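Possible prolidase (Bifidobacterium longum NCC2705, PDB 2P9B) probably hydrolyses carbon-nitrogen bonds other than peptide bonds, as a member of the amidohydrolase family, although it is named a possible prolidase. Local coordinates at residues Pro71-Asn75 with Gly128-Ile132; Gln248-Val253 with His266-Leu270. All coordinates share one frame; numbering follows the deposited sequence.

Contact 1 (Pro71-Asn75 with Gly128-Ile132); sequences PGLIN and GVTTI
Leu-73 N donates to Gly-128 O at 2.9 Å, and Leu-73 O in turn takes Thr-130 N at 2.9 Å: this is the start of a parallel pairing between two neighbouring strands of the amidohydrolase TIM barrel, interrupted by a beta bulge. Leu-73 pairs with Val-129 but Ile-74 with Thr-131, leaving Thr-130 as the extra residue. Past the bulge Asn-75 N reaches Thr-131 O at 3.1 Å. Thr-131 N, just after the extra residue, is buried with no partner in the model, probably a consequence of the bulge. Val-129 turns CG1 opposite its backbone N (chi1 -175°), which lays that methyl against Leu-73 O and 3.6 Å from Asn-75 N, while CG2 meets Leu-73 CB. On the other face Ile-74 and Thr-131 run alongside each other, Ile-74 CG1 3.8 Å from Thr-131 CB, and Ile-74 continues onto Asn-382 and Ala-383 of helix 371-385. Thr-131 OG1 bonds to Arg-158 of the next strand. Asn-75 shares its face with Val-129; its ND2 bonds to Thr-344 and Thr-356 and its OD1 accepts from His-77 N, so both ends of the amide are held beside a possible, unoccupied metal site. Gly-128 closes helix 113-126 with a Schellman motif, and its positive phi (102°) turns the chain into the strand. At the bulge itself Thr-130 OG1 presses to 3.3 Å from Gly-72 CA, so close that a beta carbon on Gly-72 would clash with the hydroxyl.

Contact 2 (Gln248-Val253 with His266-Leu270); sequences QSPEGV and HGSVL
Ser-268 drives its side chain into the start of helix 250-259, its CB 3.5 Å from Ser-249 C and its OG 3.1 Å from Pro-250 N. That nitrogen has no hydrogen to give, so the approach is pure packing. OG, held between its own backbone N and carbonyl carbon (chi1 65°), donates instead to Val-269 O, reaching it from above the carbonyl plane. One turn along the helix Val-253 adds to the packing: CG2, lying beside its backbone N, sits 3.6 Å from Ser-268 OG and also covers Gly-267 CA. Gln-248 CA, in addition, points its hydrogen at Gly-267 O, 3.4 Å away. With the hydroxyl of Ser-268 gone, as in an alanine here, Val-269 O would probably lose its hydroxyl donor and a gap would open between Pro-250 and Val-253. The helix start is capped from its own segment: Ser-249 is the N-cap, its OG accepting from Gly-252 N at 3.1 Å, while Ser-249 O takes Val-253 N. Toward solvent the fit slackens. There Pro-250 CG merely brushes Val-269 CG1 at 4.0 Å, with the proline partly exposed and Val-269 exposed, although Val-269 also rests on Ser-328 and Gln-332 of helix 313-335. At the inner end Gly-267 bonds through its backbone to Ala-247, and His-266 touches Asp-345, part of a possible empty metal site. A loop following one parallel strand, packed on the capped helix start that follows its neighbour, is the build of adjacent beta-alpha units in an alpha/beta barrel.

In the fold
After the N-terminal strands between 14 and 63, strand 68-78 enters the barrel; the chain then leaves through a partly unmodelled excursion and helix 113-126 before strand 129-134 returns alongside, closing contact 1. Further strands and helices follow, among them the parallel strands 158-160 and 202-205, up to 243-247. Contact 2 then opens and closes quickly, spanning only helix 250-259 and strand 263-264 before its loop folds back on the helix start. The two loops neither nest nor cross: they come in series, with centres 26 Å apart and nearest atoms about 10 Å apart. Contact 1 joins strands deep in the chain, whereas contact 2 joins connecting segments between later strands, farther from its centre.

Contact 1 (Pro71-Asn75 with Gly128-Ile132)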
loop_
_atom_site.group_PDB
_atom_site.type_symbol
_atom_site.label_atom_id
_atom_site.label_comp_id
_atom_site.label_asym_id
_atom_site.label_seq_id
_atom_site.Cartn_x
_atom_site.Cartn_y
_atom_site.Cartn_z
ATOM N N PRO A 71 -8.499 0.915 12.089
ATOM C CA PRO A 71 -7.350 0.043 11.838
ATOM C C PRO A 71 -6.244 0.902 11.231
ATOM O O PRO A 71 -6.529 1.917 10.594
ATOM C CB PRO A 71 -7.882 -0.963 10.818
ATOM C CG PRO A 71 -9.371 -1.013 11.114
ATOM C CD PRO A 71 -9.687 0.450 11.349
ATOM N N GLY A 72 -4.994 0.501 11.416
ATOM C CA GLY A 72 -3.914 1.279 10.835
ATOM C C GLY A 72 -4.032 1.276 9.322
ATOM O O GLY A 72 -4.538 0.312 8.735
ATOM N N LEU A 73 -3.588 2.351 8.674
ATOM C CA LEU A 73 -3.646 2.389 7.215
ATOM C C LEU A 73 -2.603 1.429 6.661
ATOM O O LEU A 73 -1.640 1.093 7.334
ATOM C CB LEU A 73 -3.365 3.803 6.687
ATOM C CG LEU A 73 -4.417 4.882 6.982
ATOM C CD1 LEU A 73 -3.935 6.231 6.467
ATOM C CD2 LEU A 73 -5.739 4.493 6.309
ATOM N N ILE A 74 -2.822 0.975 5.433
ATOM C CA ILE A 74 -1.888 0.072 4.769
ATOM C C ILE A 74 -1.595 0.671 3.405
ATOM O O ILE A 74 -2.509 1.138 2.726
ATOM C CB ILE A 74 -2.515 -1.342 4.591
ATOM C CG1 ILE A 74 -2.812 -1.939 5.971
ATOM C CG2 ILE A 74 -1.569 -2.245 3.797
ATOM C CD1 ILE A 74 -3.440 -3.324 5.940
ATOM N N ASN A 75 -0.322 0.685 3.011
ATOM C CA ASN A 75 0.053 1.215 1.701
ATOM C C ASN A 75 0.666 0.058 0.922
ATOM O O ASN A 75 1.738 -0.429 1.264
ATOM C CB ASN A 75 1.065 2.357 1.831
ATOM C CG ASN A 75 1.268 3.097 0.518
ATOM O OD1 ASN A 75 1.292 2.484 -0.546
ATOM N ND2 ASN A 75 1.411 4.416 0.592
ATOM N N GLY A 128 0.633 7.042 10.175
ATOM C CA GLY A 128 -0.471 6.139 10.467
ATOM C C GLY A 128 -0.560 4.851 9.658
ATOM O O GLY A 128 -1.557 4.131 9.756
ATOM N N VAL A 129 0.475 4.551 8.877
ATOM C CA VAL A 129 0.524 3.346 8.045
ATOM C C VAL A 129 1.261 2.232 8.795
ATOM O O VAL A 129 2.471 2.308 8.997
ATOM C CB VAL A 129 1.256 3.636 6.729
ATOM C CG1 VAL A 129 1.191 2.427 5.817
ATOM C CG2 VAL A 129 0.634 4.847 6.059
ATOM N N THR A 130 0.530 1.192 9.190
ATOM C CA THR A 130 1.108 0.103 9.962
ATOM C C THR A 130 1.589 -1.113 9.176
ATOM O O THR A 130 2.248 -1.989 9.732
ATOM C CB THR A 130 0.127 -0.341 11.059
ATOM O OG1 THR A 130 -1.169 -0.544 10.487
ATOM C CG2 THR A 130 0.024 0.730 12.134
ATOM N N THR A 131 1.261 -1.168 7.890
ATOM C CA THR A 131 1.712 -2.251 7.033
ATOM C C THR A 131 2.005 -1.633 5.677
ATOM O O THR A 131 1.236 -0.803 5.194
ATOM C CB THR A 131 0.638 -3.351 6.841
ATOM O OG1 THR A 131 0.284 -3.912 8.110
ATOM C CG2 THR A 131 1.173 -4.469 5.943
ATOM N N ILE A 132 3.126 -2.021 5.081
ATOM C CA ILE A 132 3.498 -1.513 3.773
ATOM C C ILE A 132 4.098 -2.631 2.947
ATOM O O ILE A 132 4.562 -3.637 3.490
ATOM C CB ILE A 132 4.574 -0.374 3.846
ATOM C CG1 ILE A 132 5.891 -0.909 4.427
ATOM C CG2 ILE A 132 4.052 0.784 4.667
ATOM C CD1 ILE A 132 7.030 0.115 4.407
#

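Contact 2 (Gln248-Val253 with His266-Leu270)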
loop_
_atom_site.group_PDB
_atom_site.type_symbol
_atom_site.label_atom_id
_atom_site.label_comp_id
_atom_site.label_asym_id
_atom_site.label_seq_id
_atom_site.Cartn_x
_atom_site.Cartn_y
_atom_site.Cartn_z
ATOM N N GLN A 248 0.824 -0.019 -17.405
ATOM C CA GLN A 248 0.002 1.145 -17.723
ATOM C C GLN A 248 -0.634 1.081 -19.113
ATOM O O GLN A 248 -0.900 2.108 -19.739
ATOM C CB GLN A 248 0.816 2.444 -17.569
ATOM C CG GLN A 248 2.283 2.390 -18.011
ATOM C CD GLN A 248 2.468 2.239 -19.516
ATOM O OE1 GLN A 248 3.013 3.126 -20.184
ATOM N NE2 GLN A 248 2.031 1.112 -20.051
ATOM N N SER A 249 -0.889 -0.136 -19.580
ATOM C CA SER A 249 -1.506 -0.343 -20.885
ATOM C C SER A 249 -2.309 -1.632 -20.842
ATOM O O SER A 249 -1.959 -2.564 -20.124
ATOM C CB SER A 249 -0.440 -0.456 -21.975
ATOM O OG SER A 249 0.288 -1.669 -21.850
ATOM N N PRO A 250 -3.399 -1.704 -21.612
ATOM C CA PRO A 250 -4.221 -2.918 -21.624
ATOM C C PRO A 250 -3.423 -4.172 -21.984
ATOM O O PRO A 250 -3.661 -5.242 -21.431
ATOM C CB PRO A 250 -5.293 -2.598 -22.661
ATOM C CG PRO A 250 -5.451 -1.120 -22.526
ATOM C CD PRO A 250 -4.020 -0.640 -22.420
ATOM N N GLU A 251 -2.488 -4.051 -22.920
ATOM C CA GLU A 251 -1.692 -5.207 -23.304
ATOM C C GLU A 251 -0.835 -5.671 -22.129
ATOM O O GLU A 251 -0.706 -6.871 -21.883
ATOM C CB GLU A 251 -0.796 -4.876 -24.498
ATOM C CG GLU A 251 0.019 -6.059 -25.006
ATOM C CD GLU A 251 -0.833 -7.289 -25.306
ATOM O OE1 GLU A 251 -2.010 -7.130 -25.692
ATOM O OE2 GLU A 251 -0.317 -8.419 -25.178
ATOM N N GLY A 252 -0.258 -4.716 -21.405
ATOM C CA GLY A 252 0.571 -5.051 -20.261
ATOM C C GLY A 252 -0.248 -5.694 -19.164
ATOM O O GLY A 252 0.168 -6.672 -18.536
ATOM N N VAL A 253 -1.430 -5.142 -18.928
ATOM C CA VAL A 253 -2.310 -5.683 -17.905
ATOM C C VAL A 253 -2.737 -7.090 -18.299
ATOM O O VAL A 253 -2.698 -8.008 -17.482
ATOM C CB VAL A 253 -3.546 -4.780 -17.724
ATOM C CG1 VAL A 253 -4.555 -5.441 -16.796
ATOM C CG2 VAL A 253 -3.105 -3.432 -17.159
ATOM N N HIS A 266 -1.054 0.613 -11.087
ATOM C CA HIS A 266 -1.387 1.665 -12.047
ATOM C C HIS A 266 -2.579 1.188 -12.872
ATOM O O HIS A 266 -3.709 1.612 -12.644
ATOM C CB HIS A 266 -0.194 1.992 -12.952
ATOM C CG HIS A 266 0.953 2.633 -12.234
ATOM N ND1 HIS A 266 1.695 1.976 -11.276
ATOM C CD2 HIS A 266 1.484 3.874 -12.333
ATOM C CE1 HIS A 266 2.635 2.784 -10.817
ATOM N NE2 HIS A 266 2.529 3.943 -11.442
ATOM N N GLY A 267 -2.326 0.300 -13.824
ATOM C CA GLY A 267 -3.418 -0.223 -14.624
ATOM C C GLY A 267 -3.755 0.583 -15.861
ATOM O O GLY A 267 -3.047 1.520 -16.223
ATOM N N SER A 268 -4.858 0.217 -16.500
ATOM C CA SER A 268 -5.291 0.881 -17.723
ATOM C C SER A 268 -6.794 0.746 -17.854
ATOM O O SER A 268 -7.451 0.191 -16.978
ATOM C CB SER A 268 -4.643 0.200 -18.923
ATOM O OG SER A 268 -5.114 -1.135 -19.039
ATOM N N VAL A 269 -7.336 1.247 -18.958
ATOM C CA VAL A 269 -8.763 1.123 -19.192
ATOM C C VAL A 269 -9.020 -0.378 -19.363
ATOM O O VAL A 269 -8.167 -1.105 -19.881
ATOM C CB VAL A 269 -9.190 1.903 -20.456
ATOM C CG1 VAL A 269 -8.435 1.389 -21.667
ATOM C CG2 VAL A 269 -10.697 1.780 -20.656
ATOM N N LEU A 270 -10.182 -0.840 -18.914
ATOM C CA LEU A 270 -10.508 -2.255 -18.986
ATOM C C LEU A 270 -11.664 -2.581 -19.923
ATOM O O LEU A 270 -12.351 -1.692 -20.420
ATOM C CB LEU A 270 -10.859 -2.770 -17.590
ATOM C CG LEU A 270 -9.828 -2.529 -16.484
ATOM C CD1 LEU A 270 -10.438 -2.861 -15.130
ATOM C CD2 LEU A 270 -8.590 -3.366 -16.753
#